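Local coordinates for protein endolysin PlyC, small cell-wall binding subunit (Streptococcus phage C1, PDB 4F87) that forms the ring-shaped homooctamer that binds the streptococcal cell wall for the phage endolysin PlyC, which degrades host peptidoglycan during lysis, at residues F19-D22 / S26-Y29; G35-I40 / A65-M70. One frame throughout, in Å; residues are numbered along the deposited sequence.

How the contacts relate
Contact 1 (19-22 with 26-29) and contact 2 (35-40 with 65-70) lie with their centres about 13 Å apart and follow one another along the chain. Contact 1 belongs to the turn between strands 16-20 and 29-33; contact 2 ties strand 36-40, at the margin of the same sheet, to helix 63-70. They meet twice: the backbone pair Y29 O and I40 N, 3.1 Å apart, probably forms a hydrogen bond, and F19 CZ packs 3.8 Å from E37 OE2. Y29 in contact 1 and E37 and R67 in contact 2 are all experimentally identified cell-wall interaction sites. Both contacts also touch the second subunit.

Contact 1. Residues F19-D22 / S26-Y29; sequences FHTD and SYGY
The turn joining antiparallel strands 16-20 and 29-33 is drawn together here, where the end of the first strand faces the 26-29 loop through two aromatic pairs, H20 with Y29 and F19 with Y27, and a bridging water. The H20 imidazole and the Y29 phenol form an offset stack, centroids 4.5 Å apart and planes 30° from parallel. The two side chains run side by side in the same direction: H20 CB sits over the centre of the Y29 ring, 3.9 Å from its centroid, as a CH-pi contact, and farther out Y29 OH lies over the face of the imidazole. With chi1 of 74°, H20 CG stands between its own backbone N and carbonyl carbon, which carries the ring alongside Y29.

The Y27 side chain crosses that of F19 at about a right angle. Its OH reaches the edge of the F19 ring, 3.3 Å from CD1, and is hydrogen-bonded to the carbonyl of I58; the two rings meet obliquely, at 53°. T21 lays its methyl CG2 against Y27 CE2 at 3.5 Å, while its OG1 bonds to E44 of the second subunit.

No direct hydrogen bond spans the segments. Water 1 does the joining instead: it accepts from T21 N (2.9 Å) and Y27 N, donates to G28 O (2.7 Å), and lies over the face of the Y27 ring. On the loop, S26 OG accepts from G28 N at 3.0 Å. Y29 is an experimentally established cell-wall interaction site, its ring held against H20 at the mouth of a beta-hairpin connection in which, beyond the F19–R30 backbone pairing, an ST turn shapes the loop and a water links it to the strand end.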
ATOM      1  N   PHE B  19      14.869 -11.791 -18.386  1.00 15.25           N
ATOM      2  CA  PHE B  19      14.403 -12.989 -19.058  1.00 15.25           C
ATOM      3  C   PHE B  19      15.460 -13.557 -19.975  1.00 16.24           C
ATOM      4  O   PHE B  19      16.290 -12.823 -20.543  1.00 16.46           O
ATOM      5  CB  PHE B  19      13.053 -12.769 -19.799  1.00 15.90           C
ATOM      6  CG  PHE B  19      13.000 -11.707 -20.872  1.00 15.52           C
ATOM      7  CD1 PHE B  19      12.971 -12.058 -22.223  1.00 16.66           C
ATOM      8  CD2 PHE B  19      12.905 -10.359 -20.536  1.00 16.52           C
ATOM      9  CE1 PHE B  19      12.852 -11.081 -23.207  1.00 16.89           C
ATOM     10  CE2 PHE B  19      12.816  -9.382 -21.527  1.00 17.80           C
ATOM     11  CZ  PHE B  19      12.775  -9.750 -22.856  1.00 16.50           C
ATOM     12  N   HIS B  20      15.463 -14.884 -20.096  1.00 14.42           N
ATOM     13  CA  HIS B  20      16.350 -15.608 -21.001  1.00 14.32           C
ATOM     14  C   HIS B  20      15.697 -16.946 -21.305  1.00 14.94           C
ATOM     15  O   HIS B  20      14.743 -17.340 -20.609  1.00 14.89           O
ATOM     16  CB  HIS B  20      17.750 -15.841 -20.363  1.00 15.77           C
ATOM     17  CG  HIS B  20      17.769 -16.889 -19.299  1.00 16.66           C
ATOM     18  ND1 HIS B  20      17.267 -16.639 -18.031  1.00 17.40           N
ATOM     19  CD2 HIS B  20      18.177 -18.177 -19.361  1.00 18.54           C
ATOM     20  CE1 HIS B  20      17.402 -17.767 -17.358  1.00 18.85           C
ATOM     21  NE2 HIS B  20      17.952 -18.723 -18.109  1.00 19.77           N
ATOM     22  N   THR B  21      16.209 -17.653 -22.308  1.00 15.67           N
ATOM     23  CA  THR B  21      15.785 -19.014 -22.573  1.00 15.16           C
ATOM     24  C   THR B  21      16.926 -19.971 -22.376  1.00 18.42           C
ATOM     25  O   THR B  21      18.074 -19.649 -22.723  1.00 18.44           O
ATOM     26  CB  THR B  21      15.160 -19.176 -23.991  1.00 16.12           C
ATOM     27  OG1 THR B  21      14.731 -20.532 -24.155  1.00 17.26           O
ATOM     28  CG2 THR B  21      16.134 -18.877 -25.136  1.00 18.80           C
ATOM     29  N   ASP B  22      16.608 -21.172 -21.900  1.00 18.22           N
ATOM     30  CA  ASP B  22      17.527 -22.302 -21.821  1.00 19.91           C
ATOM     31  C   ASP B  22      17.299 -23.268 -22.992  1.00 23.11           C
ATOM     32  O   ASP B  22      17.861 -24.374 -23.001  1.00 24.98           O
ATOM     33  CB  ASP B  22      17.415 -23.023 -20.478  1.00 22.58           C
ATOM     34  CG  ASP B  22      17.921 -22.212 -19.319  1.00 30.48           C
ATOM     35  OD1 ASP B  22      18.838 -21.379 -19.526  1.00 27.21           O
ATOM     36  OD2 ASP B  22      17.418 -22.419 -18.191  1.00 39.50           O
ATOM     37  N   SER B  26      19.477 -19.439 -27.990  1.00 25.63           N
ATOM     38  CA  SER B  26      19.521 -18.395 -26.965  1.00 21.89           C
ATOM     39  C   SER B  26      19.459 -16.994 -27.555  1.00 21.22           C
ATOM     40  O   SER B  26      19.990 -16.772 -28.646  1.00 20.35           O
ATOM     41  CB  SER B  26      20.812 -18.528 -26.187  1.00 24.48           C
ATOM     42  OG  SER B  26      20.849 -17.503 -25.208  1.00 24.55           O
ATOM     43  N   TYR B  27      18.892 -16.032 -26.806  1.00 18.08           N
ATOM     44  CA  TYR B  27      18.905 -14.624 -27.176  1.00 18.09           C
ATOM     45  C   TYR B  27      19.675 -13.847 -26.083  1.00 19.02           C
ATOM     46  O   TYR B  27      19.524 -12.628 -25.957  1.00 18.68           O
ATOM     47  CB  TYR B  27      17.493 -14.058 -27.422  1.00 18.96           C
ATOM     48  CG  TYR B  27      16.508 -14.332 -26.292  1.00 17.65           C
ATOM     49  CD1 TYR B  27      16.509 -13.556 -25.141  1.00 18.69           C
ATOM     50  CD2 TYR B  27      15.591 -15.380 -26.374  1.00 17.97           C
ATOM     51  CE1 TYR B  27      15.623 -13.804 -24.099  1.00 17.96           C
ATOM     52  CE2 TYR B  27      14.700 -15.644 -25.331  1.00 16.96           C
ATOM     53  CZ  TYR B  27      14.735 -14.856 -24.195  1.00 16.96           C
ATOM     54  OH  TYR B  27      13.919 -15.100 -23.124  1.00 16.04           O
ATOM     55  N   GLY B  28      20.482 -14.562 -25.292  1.00 16.90           N
ATOM     56  CA  GLY B  28      21.181 -13.981 -24.146  1.00 16.47           C
ATOM     57  C   GLY B  28      20.205 -13.556 -23.057  1.00 16.65           C
ATOM     58  O   GLY B  28      19.087 -14.091 -22.978  1.00 16.98           O
ATOM     59  N   TYR B  29      20.613 -12.598 -22.212  1.00 17.19           N
ATOM     60  CA  TYR B  29      19.704 -12.026 -21.216  1.00 15.67           C
ATOM     61  C   TYR B  29      19.162 -10.710 -21.698  1.00 16.60           C
ATOM     62  O   TYR B  29      19.871  -9.892 -22.281  1.00 17.48           O
ATOM     63  CB  TYR B  29      20.401 -11.774 -19.875  1.00 17.74           C
ATOM     64  CG  TYR B  29      20.491 -13.019 -19.028  1.00 17.91           C
ATOM     65  CD1 TYR B  29      19.571 -13.265 -18.008  1.00 18.31           C
ATOM     66  CD2 TYR B  29      21.494 -13.955 -19.242  1.00 21.66           C
ATOM     67  CE1 TYR B  29      19.649 -14.415 -17.227  1.00 19.97           C
ATOM     68  CE2 TYR B  29      21.570 -15.118 -18.477  1.00 24.06           C
ATOM     69  CZ  TYR B  29      20.647 -15.337 -17.471  1.00 21.83           C
ATOM     70  OH  TYR B  29      20.738 -16.476 -16.715  1.00 30.03           O
TER
HETATM   71  O   HOH W   1      18.292 -16.540 -23.918  1.00 17.85           O

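Contact 2. Residues G35-I40 / A65-M70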
ATOM      1  N   GLY B  35       8.825  -0.897 -17.901  1.00 23.38           N
ATOM      2  CA  GLY B  35       8.132  -0.989 -19.177  1.00 24.88           C
ATOM      3  C   GLY B  35       8.975  -0.770 -20.415  1.00 26.75           C
ATOM      4  O   GLY B  35       8.421  -0.675 -21.518  1.00 26.36           O
ATOM      5  N   VAL B  36      10.312  -0.727 -20.257  1.00 22.50           N
ATOM      6  CA  VAL B  36      11.253  -0.569 -21.364  1.00 21.78           C
ATOM      7  C   VAL B  36      12.044  -1.854 -21.501  1.00 22.93           C
ATOM      8  O   VAL B  36      12.692  -2.289 -20.550  1.00 22.40           O
ATOM      9  CB  VAL B  36      12.176   0.664 -21.148  1.00 24.83           C
ATOM     10  CG1 VAL B  36      13.215   0.793 -22.270  1.00 25.63           C
ATOM     11  CG2 VAL B  36      11.345   1.948 -21.029  1.00 25.77           C
ATOM     12  N   GLU B  37      12.036  -2.438 -22.699  1.00 20.90           N
ATOM     13  CA  GLU B  37      12.798  -3.645 -22.961  1.00 19.50           C
ATOM     14  C   GLU B  37      14.211  -3.288 -23.378  1.00 21.96           C
ATOM     15  O   GLU B  37      14.422  -2.422 -24.246  1.00 23.20           O
ATOM     16  CB  GLU B  37      12.135  -4.455 -24.056  1.00 19.47           C
ATOM     17  CG  GLU B  37      12.766  -5.829 -24.221  1.00 20.56           C
ATOM     18  CD  GLU B  37      12.285  -6.568 -25.446  1.00 23.94           C
ATOM     19  OE1 GLU B  37      11.209  -6.208 -25.977  1.00 24.32           O
ATOM     20  OE2 GLU B  37      12.996  -7.502 -25.884  1.00 21.66           O
ATOM     21  N   ILE B  38      15.187  -3.977 -22.768  1.00 19.20           N
ATOM     22  CA  ILE B  38      16.599  -3.776 -23.092  1.00 19.22           C
ATOM     23  C   ILE B  38      17.335  -5.097 -23.199  1.00 20.65           C
ATOM     24  O   ILE B  38      16.916  -6.119 -22.645  1.00 18.88           O
ATOM     25  CB  ILE B  38      17.283  -2.868 -22.021  1.00 22.63           C
ATOM     26  CG1 ILE B  38      17.208  -3.501 -20.615  1.00 23.33           C
ATOM     27  CG2 ILE B  38      16.725  -1.429 -22.041  1.00 23.31           C
ATOM     28  CD1 ILE B  38      18.125  -2.848 -19.591  1.00 24.90           C
ATOM     29  N   GLY B  39      18.433  -5.079 -23.933  1.00 19.13           N
ATOM     30  CA  GLY B  39      19.356  -6.199 -23.966  1.00 19.02           C
ATOM     31  C   GLY B  39      20.396  -5.947 -22.886  1.00 22.00           C
ATOM     32  O   GLY B  39      20.654  -4.779 -22.513  1.00 23.27           O
ATOM     33  N   ILE B  40      20.931  -7.022 -22.315  1.00 18.39           N
ATOM     34  CA  ILE B  40      21.973  -6.938 -21.289  1.00 18.07           C
ATOM     35  C   ILE B  40      23.235  -7.548 -21.889  1.00 20.98           C
ATOM     36  O   ILE B  40      23.213  -8.679 -22.392  1.00 21.19           O
ATOM     37  CB  ILE B  40      21.553  -7.661 -19.985  1.00 20.45           C
ATOM     38  CG1 ILE B  40      20.209  -7.145 -19.423  1.00 21.62           C
ATOM     39  CG2 ILE B  40      22.662  -7.566 -18.926  1.00 20.39           C
ATOM     40  CD1 ILE B  40      20.130  -5.740 -19.001  1.00 27.44           C
ATOM     41  N   ALA B  65       4.711 -12.203 -27.800  1.00 20.32           N
ATOM     42  CA  ALA B  65       3.466 -12.023 -27.046  1.00 20.23           C
ATOM     43  C   ALA B  65       3.701 -11.300 -25.729  1.00 21.84           C
ATOM     44  O   ALA B  65       2.880 -10.466 -25.329  1.00 21.73           O
ATOM     45  CB  ALA B  65       2.815 -13.369 -26.790  1.00 21.04           C
ATOM     46  N   ILE B  66       4.832 -11.582 -25.059  1.00 18.79           N
ATOM     47  CA  ILE B  66       5.133 -10.903 -23.797  1.00 18.70           C
ATOM     48  C   ILE B  66       5.360  -9.413 -24.056  1.00 22.27           C
ATOM     49  O   ILE B  66       4.884  -8.585 -23.290  1.00 21.37           O
ATOM     50  CB  ILE B  66       6.329 -11.562 -23.059  1.00 19.93           C
ATOM     51  CG1 ILE B  66       6.076 -13.054 -22.750  1.00 19.66           C
ATOM     52  CG2 ILE B  66       6.724 -10.770 -21.799  1.00 21.06           C
ATOM     53  CD1 ILE B  66       4.773 -13.361 -22.012  1.00 23.83           C
ATOM     54  N   ARG B  67       6.023  -9.070 -25.170  1.00 20.31           N
ATOM     55  CA  ARG B  67       6.214  -7.665 -25.523  1.00 21.25           C
ATOM     56  C   ARG B  67       4.873  -6.966 -25.674  1.00 26.94           C
ATOM     57  O   ARG B  67       4.736  -5.836 -25.205  1.00 27.35           O
ATOM     58  CB  ARG B  67       6.907  -7.573 -26.864  1.00 24.52           C
ATOM     59  CG  ARG B  67       8.337  -7.895 -26.792  1.00 25.87           C
ATOM     60  CD  ARG B  67       8.939  -7.682 -28.161  1.00 29.27           C
ATOM     61  NE  ARG B  67      10.373  -7.766 -28.021  1.00 24.53           N
ATOM     62  CZ  ARG B  67      11.182  -8.472 -28.793  1.00 27.79           C
ATOM     63  NH1 ARG B  67      10.716  -9.072 -29.889  1.00 30.26           N
ATOM     64  NH2 ARG B  67      12.470  -8.546 -28.512  1.00 26.19           N
ATOM     65  N   LYS B  68       3.890  -7.632 -26.313  1.00 25.16           N
ATOM     66  CA  LYS B  68       2.551  -7.065 -26.525  1.00 26.78           C
ATOM     67  C   LYS B  68       1.901  -6.764 -25.166  1.00 31.20           C
ATOM     68  O   LYS B  68       1.343  -5.673 -24.965  1.00 31.79           O
ATOM     69  CB  LYS B  68       1.689  -8.041 -27.356  1.00 28.40           C
ATOM     70  CG  LYS B  68       0.306  -7.499 -27.717  1.00 36.47           C
ATOM     71  CD  LYS B  68      -0.569  -8.566 -28.360  1.00 42.52           C
ATOM     72  CE  LYS B  68      -1.986  -8.070 -28.536  1.00 53.86           C
ATOM     73  NZ  LYS B  68      -2.916  -9.169 -28.909  1.00 61.99           N
ATOM     74  N   ALA B  69       2.008  -7.715 -24.222  1.00 26.95           N
ATOM     75  CA  ALA B  69       1.423  -7.549 -22.895  1.00 27.46           C
ATOM     76  C   ALA B  69       2.136  -6.516 -22.018  1.00 31.41           C
ATOM     77  O   ALA B  69       1.493  -5.859 -21.184  1.00 33.68           O
ATOM     78  CB  ALA B  69       1.355  -8.891 -22.193  1.00 27.57           C
ATOM     79  N   MET B  70       3.452  -6.336 -22.225  1.00 25.71           N
ATOM     80  CA  MET B  70       4.255  -5.415 -21.439  1.00 25.91           C
ATOM     81  C   MET B  70       4.195  -3.982 -21.992  1.00 33.81           C
ATOM     82  O   MET B  70       4.689  -3.070 -21.328  1.00 36.08           O
ATOM     83  CB  MET B  70       5.708  -5.911 -21.312  1.00 25.91           C
ATOM     84  CG  MET B  70       5.866  -7.198 -20.494  1.00 25.60           C
ATOM     85  SD  MET B  70       5.268  -7.089 -18.773  1.00 25.51           S
ATOM     86  CE  MET B  70       6.605  -6.031 -18.068  1.00 24.85           C
TER
HETATM   87  O   HOH W   2       6.969  -2.435 -22.952  1.00 40.04           O
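E37 and R67 form a bidentate salt bridge between strand 36-40 and helix 63-70, and this is the tight part of the contact. The arginine approaches side-on: NE donates to E37 OE1 at 2.7 Å, nearly straight at 169°, and NH2 donates to E37 OE2 at 2.9 Å. Each oxygen offers its syn lone pair, and the carboxylate and guanidinium planes are only 21° apart, so the paired bonds fix the rotation of both groups. E37 CG is anti to the backbone N (chi1 -171°) and the chain stays extended, sending the carboxylate straight out from the strand to meet R67, which arrives at about a right angle. E37 OE2 also pairs with R30, and two arginines around one carboxylate would probably favour its ionised form. All three residues are experimentally established cell-wall interaction sites.

The other end is looser. The carbonyl oxygens G35 O and M70 O stand 4.4 Å apart and are bridged by water 2, which donates to G35 O at 2.7 Å and, weakly, to M70 O. This is a surface contact, with G35 and R67 exposed.

The E37 side chain also packs on F32 of strand 29-33 and F19 of strand 16-20, and M70 rests on F17 and F32. Helix 63-70 is also flanked by the second subunit, whose I38 meets I66, while V36 and I38 of strand 36-40 pack on A69 and I66 of the third subunit.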